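Local coordinates for ancestral D-type dye decolorizing peroxidase (Geotrichum candidum, PDB 7ANV), which probably uses its haem to reduce hydrogen peroxide while oxidising dyes and other substrates, as dye-decolorizing peroxidases do, at residues Thr20-Phe34 and Ala172-Val184. Residues are numbered along the deposited sequence; the frame is centred on the assembly and turned at random.
Sequences TETYFFFKITDAAAF and ASIHEVLTIQGDV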
loop_
_atom_site.group_PDB
_atom_site.type_symbol
_atom_site.label_atom_id
_atom_site.label_comp_id
_atom_site.label_asym_id
_atom_site.label_seq_id
_atom_site.Cartn_x
_atom_site.Cartn_y
_atom_site.Cartn_z
ATOM N N THR A 20 -4.667 -15.489 2.723
ATOM C CA THR A 20 -5.865 -14.753 3.175
ATOM C C THR A 20 -5.501 -13.974 4.436
ATOM O O THR A 20 -4.599 -14.390 5.190
ATOM C CB THR A 20 -7.055 -15.700 3.394
ATOM O OG1 THR A 20 -8.226 -14.941 3.692
ATOM C CG2 THR A 20 -6.833 -16.706 4.501
ATOM N N GLU A 21 -6.201 -12.887 4.681
ATOM C CA GLU A 21 -5.873 -12.036 5.838
ATOM C C GLU A 21 -7.162 -11.337 6.234
ATOM O O GLU A 21 -7.831 -10.809 5.334
ATOM C CB GLU A 21 -4.767 -11.056 5.440
ATOM C CG GLU A 21 -4.248 -10.212 6.581
ATOM C CD GLU A 21 -3.114 -9.302 6.106
ATOM O OE1 GLU A 21 -3.087 -8.977 4.881
ATOM O OE2 GLU A 21 -2.301 -8.899 6.963
ATOM N N THR A 22 -7.433 -11.254 7.527
ATOM C CA THR A 22 -8.627 -10.577 8.041
ATOM C C THR A 22 -8.158 -9.393 8.871
ATOM O O THR A 22 -7.188 -9.518 9.633
ATOM C CB THR A 22 -9.521 -11.528 8.837
ATOM O OG1 THR A 22 -10.097 -12.443 7.905
ATOM C CG2 THR A 22 -10.622 -10.765 9.539
ATOM N N TYR A 23 -8.766 -8.241 8.635
ATOM C CA TYR A 23 -8.565 -7.031 9.449
ATOM C C TYR A 23 -9.773 -6.893 10.357
ATOM O O TYR A 23 -10.880 -6.734 9.844
ATOM C CB TYR A 23 -8.387 -5.856 8.494
ATOM C CG TYR A 23 -7.121 -5.946 7.713
ATOM C CD1 TYR A 23 -7.085 -6.625 6.513
ATOM C CD2 TYR A 23 -5.976 -5.322 8.153
ATOM C CE1 TYR A 23 -5.918 -6.737 5.782
ATOM C CE2 TYR A 23 -4.807 -5.412 7.427
ATOM C CZ TYR A 23 -4.785 -6.101 6.236
ATOM O OH TYR A 23 -3.647 -6.204 5.496
ATOM N N PHE A 24 -9.538 -6.952 11.663
ATOM C CA PHE A 24 -10.580 -6.828 12.715
ATOM C C PHE A 24 -10.427 -5.454 13.364
ATOM O O PHE A 24 -9.484 -5.229 14.179
ATOM C CB PHE A 24 -10.424 -8.006 13.675
ATOM C CG PHE A 24 -11.438 -8.058 14.767
ATOM C CD1 PHE A 24 -11.279 -7.304 15.914
ATOM C CD2 PHE A 24 -12.499 -8.933 14.683
ATOM C CE1 PHE A 24 -12.202 -7.429 16.953
ATOM C CE2 PHE A 24 -13.414 -9.043 15.717
ATOM C CZ PHE A 24 -13.262 -8.276 16.839
ATOM N N PHE A 25 -11.305 -4.526 12.975
ATOM C CA PHE A 25 -11.242 -3.125 13.457
ATOM C C PHE A 25 -12.119 -3.069 14.702
ATOM O O PHE A 25 -13.273 -3.551 14.701
ATOM C CB PHE A 25 -11.743 -2.140 12.405
ATOM C CG PHE A 25 -10.902 -2.131 11.164
ATOM C CD1 PHE A 25 -9.770 -1.326 11.098
ATOM C CD2 PHE A 25 -11.235 -2.895 10.066
ATOM C CE1 PHE A 25 -9.004 -1.299 9.951
ATOM C CE2 PHE A 25 -10.446 -2.881 8.928
ATOM C CZ PHE A 25 -9.354 -2.058 8.853
ATOM N N PHE A 26 -11.579 -2.549 15.787
ATOM C CA PHE A 26 -12.288 -2.624 17.077
ATOM C C PHE A 26 -12.302 -1.279 17.774
ATOM O O PHE A 26 -11.480 -0.399 17.513
ATOM C CB PHE A 26 -11.670 -3.691 17.986
ATOM C CG PHE A 26 -10.246 -3.398 18.388
ATOM C CD1 PHE A 26 -9.963 -2.675 19.541
ATOM C CD2 PHE A 26 -9.192 -3.885 17.633
ATOM C CE1 PHE A 26 -8.654 -2.412 19.913
ATOM C CE2 PHE A 26 -7.886 -3.604 17.996
ATOM C CZ PHE A 26 -7.617 -2.882 19.134
ATOM N N LYS A 27 -13.311 -1.151 18.628
ATOM C CA LYS A 27 -13.446 -0.072 19.617
ATOM C C LYS A 27 -13.184 -0.705 20.974
ATOM O O LYS A 27 -13.708 -1.815 21.240
ATOM C CB LYS A 27 -14.843 0.536 19.502
ATOM C CG LYS A 27 -15.148 1.649 20.481
ATOM C CD LYS A 27 -16.572 2.165 20.319
ATOM C CE LYS A 27 -16.871 3.406 21.132
ATOM N NZ LYS A 27 -18.321 3.468 21.440
ATOM N N ILE A 28 -12.392 -0.030 21.799
ATOM C CA ILE A 28 -12.155 -0.414 23.211
ATOM C C ILE A 28 -13.339 0.101 24.028
ATOM O O ILE A 28 -13.545 1.337 24.082
ATOM C CB ILE A 28 -10.812 0.110 23.723
ATOM C CG1 ILE A 28 -9.647 -0.472 22.909
ATOM C CG2 ILE A 28 -10.690 -0.125 25.228
ATOM C CD1 ILE A 28 -8.327 0.234 23.086
ATOM N N THR A 29 -14.070 -0.811 24.676
ATOM C CA THR A 29 -15.272 -0.457 25.486
ATOM C C THR A 29 -14.929 -0.514 26.973
ATOM O O THR A 29 -15.734 -0.034 27.776
ATOM C CB THR A 29 -16.436 -1.377 25.130
ATOM O OG1 THR A 29 -16.015 -2.731 25.297
ATOM C CG2 THR A 29 -16.872 -1.208 23.703
ATOM N N ASP A 30 -13.833 -1.164 27.356
ATOM C CA ASP A 30 -13.439 -1.271 28.794
ATOM C C ASP A 30 -11.909 -1.227 28.812
ATOM O O ASP A 30 -11.327 -2.294 28.609
ATOM C CB ASP A 30 -14.033 -2.531 29.435
ATOM C CG ASP A 30 -13.690 -2.763 30.906
ATOM O OD1 ASP A 30 -12.712 -2.159 31.399
ATOM O OD2 ASP A 30 -14.430 -3.535 31.570
ATOM N N ALA A 31 -11.316 -0.047 29.057
ATOM C CA ALA A 31 -9.856 0.216 29.013
ATOM C C ALA A 31 -9.096 -0.671 29.998
ATOM O O ALA A 31 -8.107 -1.278 29.586
ATOM C CB ALA A 31 -9.567 1.666 29.298
ATOM N N ALA A 32 -9.526 -0.756 31.264
ATOM C CA ALA A 32 -8.824 -1.550 32.296
ATOM C C ALA A 32 -8.824 -3.017 31.890
ATOM O O ALA A 32 -7.741 -3.653 31.900
ATOM C CB ALA A 32 -9.450 -1.342 33.637
ATOM N N ALA A 33 -9.960 -3.528 31.427
ATOM C CA ALA A 33 -10.040 -4.950 31.041
ATOM C C ALA A 33 -9.194 -5.171 29.798
ATOM O O ALA A 33 -8.502 -6.193 29.712
ATOM C CB ALA A 33 -11.466 -5.364 30.815
ATOM N N PHE A 34 -9.233 -4.233 28.856
ATOM C CA PHE A 34 -8.473 -4.345 27.590
ATOM C C PHE A 34 -6.971 -4.493 27.882
ATOM O O PHE A 34 -6.284 -5.328 27.287
ATOM C CB PHE A 34 -8.722 -3.158 26.665
ATOM C CG PHE A 34 -7.881 -3.250 25.415
ATOM C CD1 PHE A 34 -8.301 -4.004 24.325
ATOM C CD2 PHE A 34 -6.641 -2.631 25.337
ATOM C CE1 PHE A 34 -7.518 -4.114 23.182
ATOM C CE2 PHE A 34 -5.838 -2.795 24.223
ATOM C CZ PHE A 34 -6.288 -3.494 23.122
ATOM N N ALA A 172 -16.262 -8.956 27.706
ATOM C CA ALA A 172 -15.774 -8.242 26.497
ATOM C C ALA A 172 -15.144 -6.897 26.895
ATOM O O ALA A 172 -15.781 -6.104 27.637
ATOM C CB ALA A 172 -16.878 -8.021 25.497
ATOM N N SER A 173 -13.966 -6.612 26.363
ATOM C CA SER A 173 -13.248 -5.333 26.525
ATOM C C SER A 173 -13.256 -4.560 25.208
ATOM O O SER A 173 -12.814 -3.399 25.215
ATOM C CB SER A 173 -11.841 -5.561 27.046
ATOM O OG SER A 173 -11.056 -6.327 26.117
ATOM N N ILE A 174 -13.676 -5.177 24.104
ATOM C CA ILE A 174 -13.733 -4.522 22.772
ATOM C C ILE A 174 -15.043 -4.898 22.091
ATOM O O ILE A 174 -15.641 -5.925 22.460
ATOM C CB ILE A 174 -12.527 -4.930 21.901
ATOM C CG1 ILE A 174 -12.611 -6.386 21.438
ATOM C CG2 ILE A 174 -11.238 -4.673 22.654
ATOM C CD1 ILE A 174 -11.412 -6.817 20.618
ATOM N N HIS A 175 -15.401 -4.091 21.104
ATOM C CA HIS A 175 -16.581 -4.229 20.223
ATOM C C HIS A 175 -16.029 -4.221 18.798
ATOM O O HIS A 175 -15.212 -3.316 18.453
ATOM C CB HIS A 175 -17.590 -3.100 20.516
ATOM C CG HIS A 175 -18.621 -2.866 19.453
ATOM N ND1 HIS A 175 -19.784 -3.611 19.368
ATOM C CD2 HIS A 175 -18.677 -1.980 18.423
ATOM C CE1 HIS A 175 -20.499 -3.213 18.335
ATOM N NE2 HIS A 175 -19.842 -2.219 17.733
ATOM N N GLU A 176 -16.466 -5.147 17.969
ATOM C CA GLU A 176 -16.106 -5.192 16.527
ATOM C C GLU A 176 -16.788 -4.013 15.817
ATOM O O GLU A 176 -18.028 -3.895 15.928
ATOM C CB GLU A 176 -16.554 -6.530 15.969
ATOM C CG GLU A 176 -16.292 -6.686 14.480
ATOM C CD GLU A 176 -16.930 -7.921 13.891
ATOM O OE1 GLU A 176 -17.244 -8.880 14.678
ATOM O OE2 GLU A 176 -17.095 -7.934 12.652
ATOM N N VAL A 177 -16.046 -3.180 15.099
ATOM C CA VAL A 177 -16.608 -2.077 14.264
ATOM C C VAL A 177 -16.791 -2.602 12.854
ATOM O O VAL A 177 -17.811 -2.336 12.210
ATOM C CB VAL A 177 -15.693 -0.838 14.274
ATOM C CG1 VAL A 177 -16.242 0.281 13.406
ATOM C CG2 VAL A 177 -15.430 -0.349 15.681
ATOM N N LEU A 178 -15.818 -3.372 12.382
ATOM C CA LEU A 178 -15.786 -3.818 10.978
ATOM C C LEU A 178 -14.778 -4.963 10.898
ATOM O O LEU A 178 -13.685 -4.864 11.512
ATOM C CB LEU A 178 -15.380 -2.650 10.065
ATOM C CG LEU A 178 -15.237 -2.981 8.580
ATOM C CD1 LEU A 178 -16.575 -3.319 7.938
ATOM C CD2 LEU A 178 -14.571 -1.840 7.823
ATOM N N THR A 179 -15.126 -5.987 10.134
ATOM C CA THR A 179 -14.144 -7.007 9.716
ATOM C C THR A 179 -14.076 -7.007 8.197
ATOM O O THR A 179 -15.161 -6.950 7.559
ATOM C CB THR A 179 -14.520 -8.382 10.271
ATOM O OG1 THR A 179 -14.632 -8.224 11.683
ATOM C CG2 THR A 179 -13.485 -9.437 9.968
ATOM N N ILE A 180 -12.866 -7.031 7.637
ATOM C CA ILE A 180 -12.698 -7.101 6.159
ATOM C C ILE A 180 -11.756 -8.275 5.934
ATOM O O ILE A 180 -10.671 -8.287 6.521
ATOM C CB ILE A 180 -12.133 -5.801 5.536
ATOM C CG1 ILE A 180 -12.763 -4.540 6.128
ATOM C CG2 ILE A 180 -12.299 -5.899 4.019
ATOM C CD1 ILE A 180 -12.231 -3.203 5.587
ATOM N N GLN A 181 -12.113 -9.140 5.018
ATOM C CA GLN A 181 -11.253 -10.256 4.603
ATOM C C GLN A 181 -10.603 -9.967 3.253
ATOM O O GLN A 181 -11.321 -9.610 2.286
ATOM C CB GLN A 181 -12.104 -11.518 4.526
ATOM C CG GLN A 181 -11.284 -12.756 4.181
ATOM C CD GLN A 181 -12.189 -13.953 4.090
ATOM O OE1 GLN A 181 -12.835 -14.303 5.079
ATOM N NE2 GLN A 181 -12.334 -14.519 2.892
ATOM N N GLY A 182 -9.299 -10.210 3.160
ATOM C CA GLY A 182 -8.586 -10.193 1.888
ATOM C C GLY A 182 -8.209 -11.589 1.485
ATOM O O GLY A 182 -8.125 -12.469 2.329
ATOM N N ASP A 183 -8.009 -11.782 0.203
ATOM C CA ASP A 183 -7.689 -13.090 -0.385
ATOM C C ASP A 183 -6.768 -12.849 -1.568
ATOM O O ASP A 183 -7.117 -12.019 -2.445
ATOM C CB ASP A 183 -8.974 -13.767 -0.870
ATOM C CG ASP A 183 -9.832 -14.224 0.292
ATOM O OD1 ASP A 183 -9.424 -15.188 0.940
ATOM O OD2 ASP A 183 -10.890 -13.562 0.565
ATOM N N VAL A 184 -5.646 -13.538 -1.589
ATOM C CA VAL A 184 -4.753 -13.562 -2.774
ATOM C C VAL A 184 -5.575 -14.164 -3.906
ATOM O O VAL A 184 -6.448 -15.045 -3.684
ATOM C CB VAL A 184 -3.445 -14.314 -2.460
ATOM C CG1 VAL A 184 -2.574 -14.518 -3.658
ATOM C CG2 VAL A 184 -2.661 -13.592 -1.384
HETATM O O HOH W 1 -12.609 -13.098 7.713
HETATM O O HOH W 2 -15.131 -6.100 30.399
#
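S173 O takes two backbone donors, T29 N at 2.9 Å and D30 N at 3.3 Å, both from the same face of its carbonyl plane, where the chain leaves strand 20-28 for a helix. D30 then caps that helix, its OD1 accepting from A33 N. From here strands 20-28 and 174-183 run antiparallel, bonded through K27-H175, F25-L178, Y23-I180 and E21-G182. A classic beta bulge shifts the register by one residue between F25 and F26: V177 and L178 both face F25, whose O accepts V177 N at 2.8 Å and L178 N only weakly. On one face of the sheet I174 is wedged among three rings. Its CG2 meets the edge of F34 at CD1 (3.4 Å) and also reaches F26, while CG1, lodged between backbone N and carbonyl carbon (chi1 71°), sends CD1 to F24 CE1. The E176 side chain crosses that of F24 at about a right angle, carboxylate and ring planes 42° apart, with CG 3.9 Å from F24 CE2, and its OE2 accepts the T179 hydroxyl from above the carboxylate plane (2.7 Å). An alanine here would probably leave T179 OG1 without this acceptor and F24 CE2 without the cover of CG and the carboxylate. Further along, a water links T22 OG1 to Q181 OE1, and Q181 NE2 donates nearly straight (175°) to the syn lone pair of D183 OD2; D183 OD1 also bonds H151. On the other face F25 CE2 packs against I180 CD1, and F25 meets F251 and F135 edge-to-face. Within the ferredoxin-like DyP domain, strand 174-183 forms one border of a four-stranded antiparallel sheet and strand 20-28 lies inside it, bonded also to strand 142-148; helix 151-164 covers T20 and T22, and helix 133-137 packs on L178 and I180.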